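Side-chain contact in octaprenyl-diphosphate synthase (Roseobacter denitrificans, PDB 4JXN), which probably makes octaprenyl diphosphate, the precursor of quinone side chains, by adding five isopentenyl units to farnesyl diphosphate with magnesium as cofactor: residues A66-Y71 / A204-Y209. Sequence-based numbering, arbitrary orientation.
Sequences AHLCGY and AALFEY
With chi1 at -80°, L206 sets its CG anti to the carbonyl carbon and sends its isobutyl fork off helix 200-224 to meet L68 and C69. Of these two partners, L68 reaches it by a different torsion, extending CG opposite the backbone N (chi1 177°). The fork divides its methyls between them. CD1 of L206 touches SG of C69 at 3.9 Å, and CD2 of L206 meets CD2 of L68 at 4.2 Å, the two leucine side chains lying alongside in opposed senses, each reaching toward the other's helix. Only these three side chains make the contact, which is wholly apolar and small, 98 Å² counting both sides, and the backbones stay well apart, the CA atoms of L68 and L206 being 10.0 Å from each other. Here is a compact case of packing at a helix terminus, made by the last helical residue, L68, and by C69, the first residue beyond the helix. The turn that follows is a Schellman motif in which Y71 N bonds to A66 O at 3.1 Å and G70 N to H67 O at 2.9 Å. G70, with positive phi, is the C-prime residue; beyond it the chain leads away from L206, whereas the CB atoms of L68 and C69 point toward helix 200-224. Around this junction the all-helical fold of the polyprenyl synthase family closes in. C69 also rests on A196, at the end of helix 170-196, and on A198 in the linker before helix 200-224, while L68 reaches V318 and K319 of helix 317-330. The trio thus joins the C-terminal end of helix 57-68 to an early turn of helix 200-224, with residues of helices 170-196 and 317-330 touching C69 and L68 respectively.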
loop_
_atom_site.group_PDB
_atom_site.type_symbol
_atom_site.label_atom_id
_atom_site.label_comp_id
_atom_site.label_asym_id
_atom_site.label_seq_id
_atom_site.Cartn_x
_atom_site.Cartn_y
_atom_site.Cartn_z
ATOM N N ALA A 66 -10.190 -14.291 18.786
ATOM C CA ALA A 66 -9.194 -15.286 19.141
ATOM C C ALA A 66 -9.525 -15.908 20.484
ATOM O O ALA A 66 -9.553 -17.129 20.616
ATOM C CB ALA A 66 -7.815 -14.652 19.171
ATOM N N HIS A 67 -9.780 -15.066 21.480
ATOM C CA HIS A 67 -10.115 -15.554 22.821
ATOM C C HIS A 67 -11.407 -16.369 22.801
ATOM O O HIS A 67 -11.493 -17.445 23.401
ATOM C CB HIS A 67 -10.234 -14.397 23.807
ATOM C CG HIS A 67 -8.923 -13.754 24.154
ATOM N ND1 HIS A 67 -7.866 -14.456 24.692
ATOM C CD2 HIS A 67 -8.509 -12.468 24.059
ATOM C CE1 HIS A 67 -6.852 -13.634 24.899
ATOM N NE2 HIS A 67 -7.218 -12.423 24.526
ATOM N N LEU A 68 -12.402 -15.875 22.076
ATOM C CA LEU A 68 -13.654 -16.609 21.945
ATOM C C LEU A 68 -13.438 -18.060 21.493
ATOM O O LEU A 68 -14.177 -18.951 21.905
ATOM C CB LEU A 68 -14.593 -15.880 20.987
ATOM C CG LEU A 68 -15.940 -16.526 20.653
ATOM C CD1 LEU A 68 -16.810 -16.749 21.880
ATOM C CD2 LEU A 68 -16.653 -15.653 19.640
ATOM N N CYS A 69 -12.431 -18.290 20.654
ATOM C CA CYS A 69 -12.134 -19.637 20.146
ATOM C C CYS A 69 -11.002 -20.353 20.914
ATOM O O CYS A 69 -10.487 -21.376 20.460
ATOM C CB CYS A 69 -11.794 -19.550 18.654
ATOM S SG CYS A 69 -13.091 -18.802 17.635
ATOM N N GLY A 70 -10.614 -19.803 22.063
ATOM C CA GLY A 70 -9.646 -20.437 22.958
ATOM C C GLY A 70 -8.183 -20.397 22.544
ATOM O O GLY A 70 -7.425 -21.302 22.885
ATOM N N TYR A 71 -7.773 -19.349 21.835
ATOM C CA TYR A 71 -6.388 -19.232 21.371
ATOM C C TYR A 71 -5.428 -18.872 22.504
ATOM O O TYR A 71 -5.594 -17.842 23.169
ATOM C CB TYR A 71 -6.275 -18.175 20.270
ATOM C CG TYR A 71 -4.884 -18.046 19.663
ATOM C CD1 TYR A 71 -4.273 -19.129 19.029
ATOM C CD2 TYR A 71 -4.182 -16.842 19.717
ATOM C CE1 TYR A 71 -3.002 -19.018 18.474
ATOM C CE2 TYR A 71 -2.918 -16.722 19.151
ATOM C CZ TYR A 71 -2.330 -17.811 18.535
ATOM O OH TYR A 71 -1.071 -17.684 17.980
ATOM N N ALA A 204 -16.992 -18.833 9.537
ATOM C CA ALA A 204 -18.026 -18.183 8.743
ATOM C C ALA A 204 -18.934 -17.287 9.585
ATOM O O ALA A 204 -19.351 -16.225 9.125
ATOM C CB ALA A 204 -18.863 -19.236 8.037
ATOM N N ALA A 205 -19.255 -17.727 10.804
ATOM C CA ALA A 205 -20.090 -16.943 11.728
ATOM C C ALA A 205 -19.362 -15.692 12.230
ATOM O O ALA A 205 -19.961 -14.630 12.437
ATOM C CB ALA A 205 -20.527 -17.797 12.911
ATOM N N LEU A 206 -18.065 -15.827 12.451
ATOM C CA LEU A 206 -17.256 -14.690 12.836
ATOM C C LEU A 206 -17.192 -13.670 11.697
ATOM O O LEU A 206 -17.336 -12.461 11.927
ATOM C CB LEU A 206 -15.851 -15.151 13.227
ATOM C CG LEU A 206 -15.786 -15.710 14.647
ATOM C CD1 LEU A 206 -14.422 -16.331 14.923
ATOM C CD2 LEU A 206 -16.104 -14.616 15.654
ATOM N N PHE A 207 -16.984 -14.163 10.476
ATOM C CA PHE A 207 -16.997 -13.320 9.302
ATOM C C PHE A 207 -18.340 -12.573 9.212
ATOM O O PHE A 207 -18.359 -11.350 9.094
ATOM C CB PHE A 207 -16.755 -14.143 8.039
ATOM C CG PHE A 207 -16.763 -13.314 6.774
ATOM C CD1 PHE A 207 -17.953 -13.080 6.086
ATOM C CD2 PHE A 207 -15.595 -12.751 6.289
ATOM C CE1 PHE A 207 -17.977 -12.303 4.936
ATOM C CE2 PHE A 207 -15.603 -11.980 5.133
ATOM C CZ PHE A 207 -16.795 -11.758 4.456
ATOM N N GLU A 208 -19.451 -13.309 9.286
ATOM C CA GLU A 208 -20.793 -12.715 9.143
ATOM C C GLU A 208 -21.110 -11.708 10.237
ATOM O O GLU A 208 -21.677 -10.642 9.960
ATOM C CB GLU A 208 -21.891 -13.791 9.074
ATOM C CG GLU A 208 -22.028 -14.466 7.712
ATOM C CD GLU A 208 -23.102 -13.839 6.826
ATOM O OE1 GLU A 208 -24.296 -13.849 7.211
ATOM O OE2 GLU A 208 -22.759 -13.349 5.727
ATOM N N TYR A 209 -20.749 -12.034 11.476
ATOM C CA TYR A 209 -20.811 -11.047 12.562
ATOM C C TYR A 209 -20.120 -9.726 12.205
ATOM O O TYR A 209 -20.707 -8.661 12.352
ATOM C CB TYR A 209 -20.171 -11.586 13.819
ATOM C CG TYR A 209 -20.134 -10.587 14.937
ATOM C CD1 TYR A 209 -21.249 -10.351 15.711
ATOM C CD2 TYR A 209 -18.986 -9.857 15.206
ATOM C CE1 TYR A 209 -21.236 -9.412 16.727
ATOM C CE2 TYR A 209 -18.960 -8.917 16.219
ATOM C CZ TYR A 209 -20.092 -8.698 16.981
ATOM O OH TYR A 209 -20.069 -7.781 18.018
#